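Local structure of hypothetical protein SSO2532 (Sulfolobus solfataricus, 1VPH) at residues C[45-49]-C[115-119]; C[60-64]-C[107-113]; C[96-100]-C[133-137]; C[16-22]-C[140-146]. The protein is of unknown function but belongs to the YjbQ (UPF0047) family, forms a trimer and carries a metal site, here occupied by potassium. All coordinates share one frame; numbering follows the deposited sequence.

Interaction 1: residues C[45-49]-C[115-119]; sequences GIKNG and VREGK
Lys47 O takes the amide of Gly118 across this contact at 2.8 Å from Gly118 N. Two further backbone bonds join Gly49 and Val115 as an antiparallel hydrogen-bonded pair: Gly49 N reaches Val115 O at 2.9 Å, and Val115 N returns the bond to Gly49 O. The CA-H of Asn48 adds a contact to Val115 O, 3.3 Å from Asn48 CA.

One side chain joins this polar network. With CG anti to its own carbonyl carbon (chi1 -60°), the Asn48 amide comes round to the tight turn, where OD1 accepts from Glu117 N at 2.8 Å, the donor nearly in line with the C=O bond. The turn is type I' from Arg116 to Lys119, and Gly118 sits in it with positive phi. Asn48 ND2 goes instead to Glu149.

Carbon contacts are few: Val115 CG1 lies 3.7 Å from Lys47 O, while Lys47 CD passes 4.0 Å from Gly118 CA.

The backbones of Lys47 and Asn48 both bond to that of Glu149, forming a classic beta bulge. Arg116 points away and forms a salt bridge with Asp19 of the second subunit. The contact thus ties the connection between helix 34-44 and strand 49-55 to the hairpin joining strands 110-116 and 119-120, at one end of the five-stranded sheet.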
loop_
_atom_site.group_PDB
_atom_site.type_symbol
_atom_site.label_atom_id
_atom_site.label_comp_id
_atom_site.label_asym_id
_atom_site.label_seq_id
_atom_site.Cartn_x
_atom_site.Cartn_y
_atom_site.Cartn_z
ATOM N N GLY C 45 22.365 -5.621 9.347
ATOM C CA GLY C 45 23.325 -4.618 9.791
ATOM C C GLY C 45 23.031 -3.189 9.344
ATOM O O GLY C 45 23.773 -2.265 9.684
ATOM N N ILE C 46 21.948 -2.992 8.592
ATOM C CA ILE C 46 21.565 -1.663 8.103
ATOM C C ILE C 46 20.918 -0.949 9.300
ATOM O O ILE C 46 20.131 -1.563 10.030
ATOM C CB ILE C 46 20.645 -1.782 6.835
ATOM C CG1 ILE C 46 21.448 -2.341 5.650
ATOM C CG2 ILE C 46 20.058 -0.421 6.426
ATOM C CD1 ILE C 46 20.657 -2.715 4.450
ATOM N N LYS C 47 21.274 0.309 9.517
ATOM C CA LYS C 47 20.749 1.092 10.650
ATOM C C LYS C 47 19.579 1.979 10.257
ATOM O O LYS C 47 18.687 2.199 11.048
ATOM C CB LYS C 47 21.860 1.930 11.293
ATOM C CG LYS C 47 23.056 1.109 11.730
ATOM C CD LYS C 47 22.739 -0.015 12.720
ATOM C CE LYS C 47 24.035 -0.747 13.188
ATOM N NZ LYS C 47 23.686 -1.863 14.066
ATOM N N ASN C 48 19.652 2.573 9.070
ATOM C CA ASN C 48 18.682 3.581 8.653
ATOM C C ASN C 48 18.289 3.325 7.227
ATOM O O ASN C 48 19.123 3.304 6.338
ATOM C CB ASN C 48 19.313 4.955 8.784
ATOM C CG ASN C 48 19.729 5.236 10.173
ATOM O OD1 ASN C 48 18.928 5.028 11.104
ATOM N ND2 ASN C 48 21.013 5.636 10.365
ATOM N N GLY C 49 16.997 3.070 7.003
ATOM C CA GLY C 49 16.552 2.750 5.676
ATOM C C GLY C 49 15.102 2.334 5.694
ATOM O O GLY C 49 14.304 2.867 6.493
ATOM N N VAL C 115 13.190 1.769 8.922
ATOM C CA VAL C 115 14.227 1.176 9.749
ATOM C C VAL C 115 15.072 2.335 10.247
ATOM O O VAL C 115 15.549 3.133 9.466
ATOM C CB VAL C 115 15.065 0.147 8.957
ATOM C CG1 VAL C 115 16.282 -0.345 9.799
ATOM C CG2 VAL C 115 14.208 -1.005 8.536
ATOM N N ARG C 116 15.186 2.468 11.582
ATOM C CA ARG C 116 15.740 3.681 12.167
ATOM C C ARG C 116 16.566 3.330 13.372
ATOM O O ARG C 116 16.186 2.479 14.191
ATOM C CB ARG C 116 14.628 4.646 12.521
ATOM C CG ARG C 116 15.139 6.058 12.869
ATOM C CD ARG C 116 14.003 6.990 12.883
ATOM N NE ARG C 116 14.347 8.391 13.130
ATOM C CZ ARG C 116 13.431 9.339 13.322
ATOM N NH1 ARG C 116 12.140 9.034 13.264
ATOM N NH2 ARG C 116 13.779 10.600 13.568
ATOM N N GLU C 117 17.746 3.953 13.437
ATOM C CA GLU C 117 18.732 3.733 14.499
ATOM C C GLU C 117 18.750 2.265 14.805
ATOM O O GLU C 117 18.639 1.902 15.944
ATOM C CB GLU C 117 18.487 4.592 15.756
ATOM C CG GLU C 117 18.547 6.123 15.514
ATOM C CD GLU C 117 19.288 6.528 14.238
ATOM O OE1 GLU C 117 20.538 6.658 14.279
ATOM O OE2 GLU C 117 18.609 6.729 13.192
ATOM N N GLY C 118 18.778 1.445 13.746
ATOM C CA GLY C 118 18.859 -0.040 13.828
ATOM C C GLY C 118 17.580 -0.873 14.042
ATOM O O GLY C 118 17.626 -2.133 14.048
ATOM N N LYS C 119 16.448 -0.207 14.220
ATOM C CA LYS C 119 15.232 -0.921 14.606
ATOM C C LYS C 119 14.145 -0.785 13.524
ATOM O O LYS C 119 14.050 0.221 12.906
ATOM C CB LYS C 119 14.729 -0.380 15.936
#

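Interaction 2: residues C[60-64]-C[107-113]; sequences AAIVA and LGAERVF
Strands 60-64 and 110-113 run in roughly the same direction, their axes 30° apart and 5.9 Å at closest approach. The backbones join where the chain leaves helix 98-107: Ile62 N donates to Gly108 O at 3.2 Å. Gly108 has positive phi, and a CB on it would run into Arg111 NH1.

Arg111 carries much of the side-chain contact. Bent at chi2 (-60°), it folds back so that NH1 and NH2 both grip Leu107 O end-on, NH1 at 2.8 Å, and NH1 also reaches Glu110 O. These three bonds lie close to the guanidinium plane and fix its rotation. Ile62 O sits over the centre of one face, 3.2 Å from Arg111 CZ. At the edge a water bridges Arg111 NE to Ala64 N.

Apolar contacts fill in along the strand. Ala61 CB meets Leu107 CB at 3.6 Å, Ile62 CG2 slides past Arg111 CG at 3.8 Å, and Ala64 CB abuts the Phe113 ring edge at CZ, 3.8 Å away.

Phe113 also meets the ring of Phe54 of the second subunit. Strand 60-65 pairs with 127-132 and strand 110-116 with 49-55, so this buried contact packs the three-stranded sheet against the five-stranded one.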
loop_
_atom_site.group_PDB
_atom_site.type_symbol
_atom_site.label_atom_id
_atom_site.label_comp_id
_atom_site.label_asym_id
_atom_site.label_seq_id
_atom_site.Cartn_x
_atom_site.Cartn_y
_atom_site.Cartn_z
ATOM N N ALA C 60 -2.444 -14.135 -1.846
ATOM C CA ALA C 60 -2.034 -13.771 -0.524
ATOM C C ALA C 60 -1.642 -12.291 -0.472
ATOM O O ALA C 60 -1.464 -11.615 -1.511
ATOM C CB ALA C 60 -0.879 -14.657 -0.050
ATOM N N ALA C 61 -1.552 -11.764 0.746
ATOM C CA ALA C 61 -1.224 -10.359 0.935
ATOM C C ALA C 61 -0.376 -10.176 2.186
ATOM O O ALA C 61 -0.173 -11.113 2.956
ATOM C CB ALA C 61 -2.504 -9.489 1.021
ATOM N N ILE C 62 0.092 -8.940 2.388
ATOM C CA ILE C 62 0.848 -8.561 3.611
ATOM C C ILE C 62 0.130 -7.412 4.234
ATOM O O ILE C 62 -0.189 -6.461 3.516
ATOM C CB ILE C 62 2.285 -8.134 3.278
ATOM C CG1 ILE C 62 3.114 -9.339 2.720
ATOM C CG2 ILE C 62 2.986 -7.562 4.511
ATOM C CD1 ILE C 62 3.341 -10.519 3.764
ATOM N N VAL C 63 -0.213 -7.517 5.538
ATOM C CA VAL C 63 -0.837 -6.408 6.262
ATOM C C VAL C 63 -0.138 -6.174 7.580
ATOM O O VAL C 63 0.663 -6.975 8.015
ATOM C CB VAL C 63 -2.383 -6.584 6.496
ATOM C CG1 VAL C 63 -3.090 -6.681 5.182
ATOM C CG2 VAL C 63 -2.683 -7.772 7.414
ATOM N N ALA C 64 -0.495 -5.104 8.270
ATOM C CA ALA C 64 0.031 -4.892 9.604
ATOM C C ALA C 64 -1.069 -4.420 10.557
ATOM O O ALA C 64 -1.883 -3.520 10.236
ATOM C CB ALA C 64 1.182 -3.918 9.549
ATOM N N LEU C 107 -5.743 -5.544 -0.746
ATOM C CA LEU C 107 -4.914 -5.456 0.466
ATOM C C LEU C 107 -3.516 -5.036 0.100
ATOM O O LEU C 107 -2.855 -4.361 0.872
ATOM C CB LEU C 107 -4.886 -6.773 1.174
ATOM C CG LEU C 107 -6.236 -7.095 1.865
ATOM C CD1 LEU C 107 -6.322 -8.521 2.363
ATOM C CD2 LEU C 107 -6.480 -6.079 2.988
ATOM N N GLY C 108 -3.050 -5.554 -1.015
ATOM C CA GLY C 108 -1.697 -5.309 -1.492
ATOM C C GLY C 108 -0.725 -6.455 -1.144
ATOM O O GLY C 108 -0.794 -7.070 -0.074
ATOM N N ALA C 109 0.247 -6.652 -2.024
ATOM C CA ALA C 109 1.300 -7.660 -1.829
ATOM C C ALA C 109 2.400 -7.247 -0.883
ATOM O O ALA C 109 3.249 -8.104 -0.528
ATOM C CB ALA C 109 1.940 -7.930 -3.142
ATOM N N GLU C 110 2.462 -5.954 -0.538
ATOM C CA GLU C 110 3.631 -5.434 0.222
ATOM C C GLU C 110 3.295 -4.426 1.264
ATOM O O GLU C 110 2.271 -3.742 1.153
ATOM C CB GLU C 110 4.683 -4.851 -0.697
ATOM C CG GLU C 110 4.555 -3.384 -1.103
ATOM C CD GLU C 110 3.682 -3.151 -2.351
ATOM O OE1 GLU C 110 3.464 -4.108 -3.128
ATOM O OE2 GLU C 110 3.239 -1.985 -2.557
ATOM N N ARG C 111 4.156 -4.342 2.274
ATOM C CA ARG C 111 4.136 -3.250 3.174
ATOM C C ARG C 111 5.579 -2.763 3.328
ATOM O O ARG C 111 6.518 -3.517 3.181
ATOM C CB ARG C 111 3.524 -3.659 4.506
ATOM C CG ARG C 111 2.041 -3.884 4.542
ATOM C CD ARG C 111 1.244 -2.631 4.162
ATOM N NE ARG C 111 -0.176 -2.910 4.302
ATOM C CZ ARG C 111 -0.975 -3.377 3.359
ATOM N NH1 ARG C 111 -0.527 -3.631 2.147
ATOM N NH2 ARG C 111 -2.268 -3.567 3.638
ATOM N N VAL C 112 5.720 -1.485 3.572
ATOM C CA VAL C 112 7.057 -0.847 3.700
ATOM C C VAL C 112 7.129 -0.195 5.083
ATOM O O VAL C 112 6.191 0.539 5.487
ATOM C CB VAL C 112 7.317 0.169 2.634
ATOM C CG1 VAL C 112 8.693 0.809 2.807
ATOM C CG2 VAL C 112 7.179 -0.478 1.273
ATOM N N PHE C 113 8.167 -0.535 5.839
ATOM C CA PHE C 113 8.370 0.012 7.185
ATOM C C PHE C 113 9.676 0.842 7.211
ATOM O O PHE C 113 10.614 0.543 6.465
ATOM C CB PHE C 113 8.492 -1.090 8.242
ATOM C CG PHE C 113 7.192 -1.707 8.654
ATOM C CD1 PHE C 113 6.525 -2.535 7.802
ATOM C CD2 PHE C 113 6.658 -1.444 9.915
ATOM C CE1 PHE C 113 5.321 -3.079 8.158
ATOM C CE2 PHE C 113 5.460 -1.990 10.291
ATOM C CZ PHE C 113 4.791 -2.826 9.412
HETATM O O HOH W 1 -2.125 -3.048 6.695
#

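Interaction 3: residues C[96-100]-C[133-137]; sequences DNAHA and LDGPR. With K (potassium ion), chain K; PO4 (phosphate ion), chain L.
Asp134 OD2 is gripped from two directions, by Asn97 ND2 across the contact and by Arg137 NH2 within its own loop, each at 3.0 Å. The amide approaches from above the carboxylate plane, while Arg137 comes in on the anti side, nearly in plane and almost straight (170°). Side-on, Arg137 also sends NE to Asp134 O, which holds its guanidinium against turning. Its edge offers NH1 and NH2 to phosphate O1, 3.1 Å from NH2; the anion probably came from the crystallisation liquor.

In Asn97 a chi1 of 68° sets CG between backbone N and carbonyl carbon, and from there OD1 binds the ion modelled as potassium at 2.3 Å, short for that metal; His91, Asp95, His101 and a water complete the site. Asn97 holds the N-cap position of helix 98-107 without a capping bond from its side chain; His101 lies farther along this helix. With an alanine in place of Asp134, Asn97 ND2 would probably be left without this acceptor, Arg137 would lose its salt bridge, and the amide would be freer to turn.

His99 NE2 donates to Leu133 O at 2.9 Å, tilted from the ring plane. Ala100 CB packs on Leu133 CB at 3.7 Å.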
loop_
_atom_site.group_PDB
_atom_site.type_symbol
_atom_site.label_atom_id
_atom_site.label_comp_id
_atom_site.label_asym_id
_atom_site.label_seq_id
_atom_site.Cartn_x
_atom_site.Cartn_y
_atom_site.Cartn_z
ATOM N N ASP C 96 -11.330 -21.677 -8.631
ATOM C CA ASP C 96 -12.294 -21.408 -7.575
ATOM C C ASP C 96 -11.797 -20.452 -6.535
ATOM O O ASP C 96 -12.085 -20.635 -5.345
ATOM C CB ASP C 96 -12.525 -22.753 -6.836
ATOM C CG ASP C 96 -11.189 -23.376 -6.227
ATOM O OD1 ASP C 96 -10.095 -22.747 -6.255
ATOM O OD2 ASP C 96 -11.243 -24.525 -5.717
ATOM N N ASN C 97 -11.020 -19.452 -6.929
ATOM C CA ASN C 97 -10.382 -18.609 -5.933
ATOM C C ASN C 97 -10.430 -17.120 -6.304
ATOM O O ASN C 97 -9.592 -16.362 -5.879
ATOM C CB ASN C 97 -8.954 -19.083 -5.697
ATOM C CG ASN C 97 -8.052 -18.870 -6.891
ATOM O OD1 ASN C 97 -8.505 -18.521 -8.000
ATOM N ND2 ASN C 97 -6.774 -19.127 -6.697
ATOM N N ALA C 98 -11.427 -16.727 -7.112
ATOM C CA ALA C 98 -11.608 -15.321 -7.482
ATOM C C ALA C 98 -11.589 -14.446 -6.260
ATOM O O ALA C 98 -10.925 -13.428 -6.281
ATOM C CB ALA C 98 -12.870 -15.105 -8.244
ATOM N N HIS C 99 -12.290 -14.854 -5.204
ATOM C CA HIS C 99 -12.358 -14.065 -3.982
ATOM C C HIS C 99 -10.959 -13.754 -3.454
ATOM O O HIS C 99 -10.712 -12.646 -2.947
ATOM C CB HIS C 99 -13.151 -14.824 -2.919
ATOM C CG HIS C 99 -12.378 -15.966 -2.314
ATOM N ND1 HIS C 99 -12.302 -17.204 -2.904
ATOM C CD2 HIS C 99 -11.559 -16.013 -1.231
ATOM C CE1 HIS C 99 -11.530 -17.991 -2.172
ATOM N NE2 HIS C 99 -11.063 -17.290 -1.151
ATOM N N ALA C 100 -10.054 -14.733 -3.541
ATOM C CA ALA C 100 -8.704 -14.598 -3.009
ATOM C C ALA C 100 -7.908 -13.567 -3.782
ATOM O O ALA C 100 -7.203 -12.744 -3.207
ATOM C CB ALA C 100 -7.993 -15.970 -3.041
ATOM N N LEU C 133 -5.453 -16.277 1.661
ATOM C CA LEU C 133 -6.865 -16.277 1.227
ATOM C C LEU C 133 -7.256 -17.463 0.391
ATOM O O LEU C 133 -8.455 -17.615 0.081
ATOM C CB LEU C 133 -7.236 -14.987 0.443
ATOM C CG LEU C 133 -7.090 -13.633 1.149
ATOM C CD1 LEU C 133 -7.715 -12.493 0.350
ATOM C CD2 LEU C 133 -7.688 -13.675 2.573
ATOM N N ASP C 134 -6.289 -18.296 0.039
ATOM C CA ASP C 134 -6.513 -19.486 -0.784
ATOM C C ASP C 134 -5.684 -20.678 -0.268
ATOM O O ASP C 134 -5.100 -21.427 -1.046
ATOM C CB ASP C 134 -6.184 -19.184 -2.255
ATOM C CG ASP C 134 -6.707 -20.255 -3.227
ATOM O OD1 ASP C 134 -7.820 -20.779 -3.043
ATOM O OD2 ASP C 134 -6.029 -20.554 -4.216
ATOM N N GLY C 135 -5.689 -20.900 1.047
ATOM C CA GLY C 135 -4.957 -22.053 1.612
ATOM C C GLY C 135 -5.788 -23.328 1.535
ATOM O O GLY C 135 -6.936 -23.305 1.067
ATOM N N PRO C 136 -5.208 -24.468 1.957
ATOM C CA PRO C 136 -3.836 -24.585 2.417
ATOM C C PRO C 136 -2.859 -24.497 1.262
ATOM O O PRO C 136 -3.159 -24.938 0.170
ATOM C CB PRO C 136 -3.800 -25.960 3.069
ATOM C CG PRO C 136 -4.900 -26.716 2.407
ATOM C CD PRO C 136 -5.917 -25.762 1.956
ATOM N N ARG C 137 -1.719 -23.872 1.512
ATOM C CA ARG C 137 -0.636 -23.815 0.536
ATOM C C ARG C 137 0.586 -24.284 1.277
ATOM O O ARG C 137 0.774 -23.861 2.421
ATOM C CB ARG C 137 -0.386 -22.376 0.101
ATOM C CG ARG C 137 -1.498 -21.729 -0.731
ATOM C CD ARG C 137 -1.897 -22.515 -1.916
ATOM N NE ARG C 137 -2.714 -21.707 -2.807
ATOM C CZ ARG C 137 -2.235 -20.962 -3.800
ATOM N NH1 ARG C 137 -0.940 -20.923 -4.073
ATOM N NH2 ARG C 137 -3.064 -20.247 -4.533
HETATM K K K K . -6.917 -18.093 -9.575
HETATM P P PO4 L . -0.467 -17.448 -6.198
HETATM O O1 PO4 L . -1.195 -18.703 -6.459
HETATM O O2 PO4 L . -0.494 -16.522 -7.413
HETATM O O3 PO4 L . 1.010 -17.710 -5.998
HETATM O O4 PO4 L . -0.874 -16.822 -4.887
HETATM O O HOH W 2 -5.844 -17.952 -11.304
#

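Interaction 4: residues C[16-22]-C[140-146]; sequences YFDDIYV and RHITVEI. With PO4 (phosphate ion), chain L.
Tyr16 to Val22 pair with Ile146 to Arg140 in an unbroken antiparallel register, the strand axes 4.7 Å apart at closest approach. Tyr16-Ile146, Asp18-Val144, Ile20-Ile142 and Val22-Arg140 are hydrogen-bonded pairs, each with two backbone bonds, such as Ile20 N to Ile142 O at 2.8 Å; the intervening pairs are non-hydrogen-bonded and add CA-H...O contacts, such as Tyr21 CA to Arg140 O.

On the face bearing Phe17, Asp19 and Tyr21, His141 NE2 donates to Asp19 OD2, the two modelled only 2.4 Å apart, too short to be taken at face value; carboxylate and ring planes are 40° apart. His141 CG, anti to the backbone N (chi1 178°), places the imidazole beside both Asp19 and Tyr21. The Tyr21 ring is nearly parallel to it (19°) but slid aside, with centroids 4.9 Å apart and Tyr21 OH over the imidazole rim.

Farther along this face the extended Glu145 lies alongside Phe17, its CG over the ring face and its CD 3.3 Å from Phe17 CE1. A glycine here removes the chain lying against the Phe17 ring, which would probably leave a gap beside it and free the ring to shift.

On the other face Ile20 CD1 meets Val144 CG2 at 3.7 Å, and Ile142 CD1 reaches Val22 CG2. At the Arg140 end of the segment, NH1 bonds phosphate O4 at 2.9 Å, while NH2 forms a salt bridge with Glu132.

Helix 34-44 packs on the Tyr16, Asp18, Ile20 and Ile146 side, and strand 137-148 continues the sheet to 49-55.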
loop_
_atom_site.group_PDB
_atom_site.type_symbol
_atom_site.label_atom_id
_atom_site.label_comp_id
_atom_site.label_asym_id
_atom_site.label_seq_id
_atom_site.Cartn_x
_atom_site.Cartn_y
_atom_site.Cartn_z
ATOM N N TYR C 16 19.839 -5.709 1.361
ATOM C CA TYR C 16 19.977 -7.018 1.989
ATOM C C TYR C 16 18.648 -7.717 1.789
ATOM O O TYR C 16 17.612 -7.117 1.997
ATOM C CB TYR C 16 20.250 -6.832 3.472
ATOM C CG TYR C 16 20.435 -8.135 4.215
ATOM C CD1 TYR C 16 21.696 -8.749 4.287
ATOM C CD2 TYR C 16 19.350 -8.760 4.873
ATOM C CE1 TYR C 16 21.873 -9.941 4.966
ATOM C CE2 TYR C 16 19.528 -9.948 5.562
ATOM C CZ TYR C 16 20.789 -10.542 5.604
ATOM O OH TYR C 16 20.987 -11.711 6.318
ATOM N N PHE C 17 18.715 -8.984 1.389
ATOM C CA PHE C 17 17.560 -9.802 1.119
ATOM C C PHE C 17 17.537 -11.004 2.039
ATOM O O PHE C 17 18.551 -11.640 2.307
ATOM C CB PHE C 17 17.632 -10.352 -0.332
ATOM C CG PHE C 17 17.171 -9.381 -1.404
ATOM C CD1 PHE C 17 15.814 -9.093 -1.564
ATOM C CD2 PHE C 17 18.086 -8.839 -2.302
ATOM C CE1 PHE C 17 15.392 -8.214 -2.564
ATOM C CE2 PHE C 17 17.659 -7.969 -3.325
ATOM C CZ PHE C 17 16.331 -7.649 -3.443
ATOM N N ASP C 18 16.349 -11.354 2.496
ATOM C CA ASP C 18 16.158 -12.639 3.085
ATOM C C ASP C 18 14.718 -13.059 2.769
ATOM O O ASP C 18 13.967 -12.308 2.128
ATOM C CB ASP C 18 16.459 -12.547 4.589
ATOM C CG ASP C 18 17.211 -13.783 5.099
ATOM O OD1 ASP C 18 16.781 -14.884 4.702
ATOM O OD2 ASP C 18 18.218 -13.651 5.841
ATOM N N ASP C 19 14.371 -14.275 3.179
ATOM C CA ASP C 19 13.144 -14.941 2.774
ATOM C C ASP C 19 12.496 -15.631 3.955
ATOM O O ASP C 19 13.168 -16.235 4.792
ATOM C CB ASP C 19 13.514 -15.955 1.726
ATOM C CG ASP C 19 14.135 -15.305 0.584
ATOM O OD1 ASP C 19 15.360 -15.096 0.581
ATOM O OD2 ASP C 19 13.379 -14.825 -0.233
ATOM N N ILE C 20 11.184 -15.543 3.995
ATOM C CA ILE C 20 10.406 -16.264 5.017
ATOM C C ILE C 20 9.441 -17.172 4.263
ATOM O O ILE C 20 8.822 -16.760 3.312
ATOM C CB ILE C 20 9.623 -15.264 6.003
ATOM C CG1 ILE C 20 10.584 -14.284 6.675
ATOM C CG2 ILE C 20 8.820 -15.995 7.117
ATOM C CD1 ILE C 20 9.892 -13.136 7.460
ATOM N N TYR C 21 9.366 -18.423 4.692
ATOM C CA TYR C 21 8.434 -19.382 4.113
ATOM C C TYR C 21 7.390 -19.732 5.099
ATOM O O TYR C 21 7.653 -19.883 6.309
ATOM C CB TYR C 21 9.136 -20.618 3.719
ATOM C CG TYR C 21 10.178 -20.213 2.768
ATOM C CD1 TYR C 21 9.859 -20.010 1.431
ATOM C CD2 TYR C 21 11.471 -19.917 3.221
ATOM C CE1 TYR C 21 10.798 -19.577 0.561
ATOM C CE2 TYR C 21 12.426 -19.491 2.348
ATOM C CZ TYR C 21 12.095 -19.353 1.006
ATOM O OH TYR C 21 13.045 -18.917 0.122
ATOM N N VAL C 22 6.177 -19.862 4.597
ATOM C CA VAL C 22 5.074 -20.231 5.459
ATOM C C VAL C 22 4.235 -21.285 4.762
ATOM O O VAL C 22 3.872 -21.159 3.602
ATOM C CB VAL C 22 4.112 -19.021 5.885
ATOM C CG1 VAL C 22 2.838 -19.513 6.550
ATOM C CG2 VAL C 22 4.803 -18.052 6.822
ATOM N N ARG C 140 4.184 -20.559 0.944
ATOM C CA ARG C 140 4.061 -19.111 0.700
ATOM C C ARG C 140 5.411 -18.497 0.970
ATOM O O ARG C 140 6.002 -18.759 2.027
ATOM C CB ARG C 140 3.034 -18.488 1.617
ATOM C CG ARG C 140 1.611 -18.929 1.363
ATOM C CD ARG C 140 1.228 -18.703 -0.079
ATOM N NE ARG C 140 -0.226 -18.572 -0.245
ATOM C CZ ARG C 140 -0.809 -18.287 -1.396
ATOM N NH1 ARG C 140 -0.067 -18.104 -2.466
ATOM N NH2 ARG C 140 -2.159 -18.158 -1.455
ATOM N N HIS C 141 5.911 -17.750 -0.008
ATOM C CA HIS C 141 7.218 -17.140 0.049
ATOM C C HIS C 141 7.042 -15.630 0.263
ATOM O O HIS C 141 6.425 -14.934 -0.530
ATOM C CB HIS C 141 7.969 -17.395 -1.217
ATOM C CG HIS C 141 9.321 -16.752 -1.248
ATOM N ND1 HIS C 141 9.993 -16.509 -2.423
ATOM C CD2 HIS C 141 10.107 -16.270 -0.259
ATOM C CE1 HIS C 141 11.139 -15.906 -2.157
ATOM N NE2 HIS C 141 11.232 -15.746 -0.853
ATOM N N ILE C 142 7.612 -15.145 1.361
ATOM C CA ILE C 142 7.674 -13.724 1.648
ATOM C C ILE C 142 9.133 -13.250 1.479
ATOM O O ILE C 142 10.053 -13.817 2.078
ATOM C CB ILE C 142 7.271 -13.433 3.102
ATOM C CG1 ILE C 142 5.840 -13.941 3.415
ATOM C CG2 ILE C 142 7.316 -11.929 3.404
ATOM C CD1 ILE C 142 5.737 -14.757 4.668
ATOM N N THR C 143 9.332 -12.237 0.653
ATOM C CA THR C 143 10.635 -11.601 0.527
ATOM C C THR C 143 10.731 -10.491 1.518
ATOM O O THR C 143 9.798 -9.682 1.642
ATOM C CB THR C 143 10.770 -10.986 -0.886
ATOM O OG1 THR C 143 10.664 -12.066 -1.821
ATOM C CG2 THR C 143 12.095 -10.270 -1.067
ATOM N N VAL C 144 11.881 -10.406 2.188
ATOM C CA VAL C 144 12.146 -9.307 3.085
ATOM C C VAL C 144 13.367 -8.619 2.534
ATOM O O VAL C 144 14.401 -9.214 2.456
ATOM C CB VAL C 144 12.386 -9.775 4.518
ATOM C CG1 VAL C 144 12.664 -8.620 5.467
ATOM C CG2 VAL C 144 11.177 -10.634 5.037
ATOM N N GLU C 145 13.229 -7.348 2.202
ATOM C CA GLU C 145 14.362 -6.584 1.679
ATOM C C GLU C 145 14.624 -5.369 2.559
ATOM O O GLU C 145 13.715 -4.587 2.822
ATOM C CB GLU C 145 14.036 -6.169 0.267
ATOM C CG GLU C 145 15.196 -5.524 -0.469
ATOM C CD GLU C 145 14.814 -5.020 -1.869
ATOM O OE1 GLU C 145 13.677 -5.279 -2.350
ATOM O OE2 GLU C 145 15.677 -4.386 -2.523
ATOM N N ILE C 146 15.861 -5.210 3.014
ATOM C CA ILE C 146 16.257 -4.019 3.749
ATOM C C ILE C 146 17.164 -3.198 2.829
ATOM O O ILE C 146 18.043 -3.723 2.182
ATOM C CB ILE C 146 16.960 -4.327 5.099
ATOM C CG1 ILE C 146 16.037 -5.204 5.990
ATOM C CG2 ILE C 146 17.156 -3.053 5.854
ATOM C CD1 ILE C 146 16.238 -6.634 5.821
HETATM P P PO4 L . -0.467 -17.448 -6.198
HETATM O O1 PO4 L . -1.195 -18.703 -6.459
HETATM O O2 PO4 L . -0.494 -16.522 -7.413
HETATM O O3 PO4 L . 1.010 -17.710 -5.998
HETATM O O4 PO4 L . -0.874 -16.822 -4.887
#

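Interaction 4 spans the longest sequence separation of the four, and the other three lie nested inside it. Interactions 1 and 4 share the five-stranded sheet, their centres about 17 Å apart, and touch where Ile46 CD1 packs 3.6 Å from Ile146 O. Interaction 2 meets interaction 4 through Ile62 CD1 and Ile142 CG2, 4.2 Å apart. Interactions 3 and 4 converge on one phosphate, held by Arg137 and Arg140; the Arg140 side chain is about 9 Å from the potassium ion. Interaction 1 lies at the far end, its centre about 35 Å from that of interaction 3. There Arg116 meets Asp19 of a neighbouring subunit, linking interactions 1 and 4 between chains.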